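Local coordinates for protein prokaryotic transcription elongation factor GreA/GreB (Nitrosomonas europaea, PDB 2PN0) that probably binds RNA polymerase and acts in transcription elongation, at residues 15-18 with 19-23. Residues are numbered along the deposited sequence; the frame is centred on the assembly and turned at random.
Sequences DAER and LEILL
Four successive i to i+4 hydrogen bonds join residues 15-18 to residues 19-22 within one alpha-helix. The amide of Leu19 donates to Asp15 O at 2.9 Å and that of Glu20 to Ala16 O at 3.0 Å; Ile21 N reaches Glu17 O at 3.0 Å, and Leu22 N reaches Arg18 O at 2.8 Å. The N-H...O angles run from 152° for Glu20 to 166° for Leu19, and four amides and four carbonyls are satisfied by the backbone itself. The next amide, Leu23 N, continues the series to Leu19 O. Further on, Ile21 O is hydrogen-bonded to Thr25 OG1 and Leu23 O to Arg34 NH2.

Side chains pack close to the same carbonyls. Leu19 swings CG back beside its own backbone N (chi1 -69°), which brings CG to 3.2 Å from Asp15 O. Ile21 CG1 takes the equivalent place, 3.4 Å from Glu17 O. Ile21 CD1 lies 4.1 Å from Glu17 CG, the two chains side by side; glutamate suits this exposed place, its methylene meeting the isoleucine while its chain extends onward. Ala16 is small and helix-favouring, and exposed Glu20 leads its acidic end away. The backbone N-H of Asp15 donates to Ser12 OG, and its carboxylate OD1 is hydrogen-bonded to Tyr80 OH. In one conformer, the Arg18 guanidinium makes a cation-pi contact with that tyrosine.

Leucine suits positions 19 and 23 because both are buried: helix 13-25, which follows strand 10-12, lays them against Leu41 of helix 34-42, while Leu19 also touches Tyr80 and Leu23 meets Phe31 in the loop leading to that second helix.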
ATOM      1  N   ASP A  15     -15.135  -4.058 -15.430  1.00 26.35           N
ATOM      2  CA  ASP A  15     -14.139  -4.244 -14.379  1.00 25.09           C
ATOM      3  C   ASP A  15     -14.077  -5.646 -13.791  1.00 23.21           C
ATOM      4  O   ASP A  15     -12.983  -6.134 -13.521  1.00 22.93           O
ATOM      5  CB  ASP A  15     -14.188  -3.126 -13.334  1.00 25.74           C
ATOM      6  CG  ASP A  15     -13.937  -1.756 -13.960  1.00 26.13           C
ATOM      7  OD1 ASP A  15     -12.968  -1.608 -14.758  1.00 29.11           O
ATOM      8  OD2 ASP A  15     -14.715  -0.828 -13.694  1.00 26.27           O
ATOM      9  N   ALA A  16     -15.228  -6.301 -13.625  1.00 21.47           N
ATOM     10  CA  ALA A  16     -15.260  -7.709 -13.164  1.00 21.86           C
ATOM     11  C   ALA A  16     -14.452  -8.582 -14.102  1.00 21.60           C
ATOM     12  O   ALA A  16     -13.632  -9.406 -13.669  1.00 21.75           O
ATOM     13  CB  ALA A  16     -16.703  -8.248 -13.078  1.00 21.74           C
ATOM     14  N   GLU A  17     -14.689  -8.382 -15.393  1.00 21.66           N
ATOM     15  CA  GLU A  17     -14.035  -9.176 -16.423  1.00 20.96           C
ATOM     16  C   GLU A  17     -12.531  -8.947 -16.448  1.00 20.57           C
ATOM     17  O   GLU A  17     -11.763  -9.916 -16.493  1.00 20.68           O
ATOM     18  CB  GLU A  17     -14.607  -8.831 -17.796  1.00 22.73           C
ATOM     19  CG  GLU A  17     -13.984  -9.632 -18.917  1.00 25.19           C
ATOM     20  CD  GLU A  17     -14.753  -9.498 -20.223  1.00 30.24           C
ATOM     21  OE1 GLU A  17     -15.937  -9.071 -20.197  1.00 32.48           O
ATOM     22  OE2 GLU A  17     -14.175  -9.824 -21.279  1.00 31.33           O
ATOM     23  N   ARG A  18     -12.125  -7.676 -16.510  1.00 19.94           N
ATOM     24  CA  ARG A  18     -10.700  -7.295 -16.540  0.60 19.91           C
ATOM     25  C   ARG A  18      -9.976  -7.805 -15.298  1.00 18.95           C
ATOM     26  O   ARG A  18      -8.879  -8.365 -15.389  1.00 17.89           O
ATOM     27  CB  ARG A  18     -10.529  -5.773 -16.620  0.60 19.89           C
ATOM     28  CG  ARG A  18     -10.925  -5.115 -17.941  0.60 21.36           C
ATOM     29  CD  ARG A  18     -10.435  -3.648 -18.021  0.60 21.51           C
ATOM     30  NE  ARG A  18      -9.063  -3.516 -17.520  0.60 23.49           N
ATOM     31  CZ  ARG A  18      -7.968  -3.643 -18.261  0.60 24.44           C
ATOM     32  NH1 ARG A  18      -8.068  -3.888 -19.561  0.60 23.20           N
ATOM     33  NH2 ARG A  18      -6.765  -3.524 -17.703  0.60 25.89           N
ATOM     34  N   LEU A  19     -10.574  -7.583 -14.120  1.00 17.89           N
ATOM     35  CA  LEU A  19      -9.932  -8.095 -12.894  1.00 17.34           C
ATOM     36  C   LEU A  19      -9.788  -9.618 -12.896  1.00 18.16           C
ATOM     37  O   LEU A  19      -8.757 -10.143 -12.441  1.00 18.16           O
ATOM     38  CB  LEU A  19     -10.677  -7.633 -11.651  1.00 16.68           C
ATOM     39  CG  LEU A  19     -10.531  -6.151 -11.405  1.00 16.27           C
ATOM     40  CD1 LEU A  19     -11.543  -5.726 -10.335  1.00 19.18           C
ATOM     41  CD2 LEU A  19      -9.069  -5.804 -10.959  1.00 16.53           C
ATOM     42  N   GLU A  20     -10.801 -10.341 -13.401  1.00 18.88           N
ATOM     43  CA  GLU A  20     -10.718 -11.798 -13.444  0.60 19.24           C
ATOM     44  C   GLU A  20      -9.555 -12.220 -14.336  1.00 19.22           C
ATOM     45  O   GLU A  20      -8.781 -13.114 -13.974  1.00 19.96           O
ATOM     46  CB  GLU A  20     -12.031 -12.437 -13.913  0.60 19.91           C
ATOM     47  CG  GLU A  20     -11.949 -13.958 -14.147  0.60 21.40           C
ATOM     48  CD  GLU A  20     -11.793 -14.781 -12.867  0.60 25.21           C
ATOM     49  OE1 GLU A  20     -12.010 -14.240 -11.757  0.60 25.57           O
ATOM     50  OE2 GLU A  20     -11.448 -15.990 -12.968  0.60 25.08           O
ATOM     51  N   ILE A  21      -9.413 -11.574 -15.495  1.00 19.28           N
ATOM     52  CA  ILE A  21      -8.333 -11.929 -16.428  1.00 19.01           C
ATOM     53  C   ILE A  21      -6.992 -11.552 -15.803  1.00 18.52           C
ATOM     54  O   ILE A  21      -6.007 -12.296 -15.900  1.00 18.46           O
ATOM     55  CB  ILE A  21      -8.499 -11.226 -17.788  1.00 18.24           C
ATOM     56  CG1 ILE A  21      -9.755 -11.752 -18.519  1.00 20.98           C
ATOM     57  CG2 ILE A  21      -7.204 -11.383 -18.670  1.00 18.59           C
ATOM     58  CD1 ILE A  21     -10.182 -10.896 -19.685  1.00 19.76           C
ATOM     59  N   LEU A  22      -6.957 -10.407 -15.139  1.00 18.19           N
ATOM     60  CA  LEU A  22      -5.722 -10.011 -14.450  1.00 17.62           C
ATOM     61  C   LEU A  22      -5.290 -11.076 -13.448  1.00 18.44           C
ATOM     62  O   LEU A  22      -4.108 -11.447 -13.375  1.00 19.71           O
ATOM     63  CB  LEU A  22      -5.898  -8.645 -13.760  1.00 17.40           C
ATOM     64  CG  LEU A  22      -4.674  -8.125 -13.013  1.00 15.17           C
ATOM     65  CD1 LEU A  22      -3.413  -7.948 -13.896  1.00 15.28           C
ATOM     66  CD2 LEU A  22      -5.018  -6.844 -12.221  1.00 16.41           C
ATOM     67  N   LEU A  23      -6.231 -11.552 -12.635  1.00 18.89           N
ATOM     68  CA  LEU A  23      -5.892 -12.448 -11.548  1.00 19.67           C
ATOM     69  C   LEU A  23      -5.499 -13.833 -12.101  1.00 20.01           C
ATOM     70  O   LEU A  23      -4.663 -14.521 -11.508  1.00 20.08           O
ATOM     71  CB  LEU A  23      -7.088 -12.562 -10.605  1.00 19.78           C
ATOM     72  CG  LEU A  23      -7.344 -11.291  -9.799  1.00 19.72           C
ATOM     73  CD1 LEU A  23      -8.699 -11.453  -9.085  1.00 22.85           C
ATOM     74  CD2 LEU A  23      -6.219 -11.072  -8.798  1.00 22.66           C
TER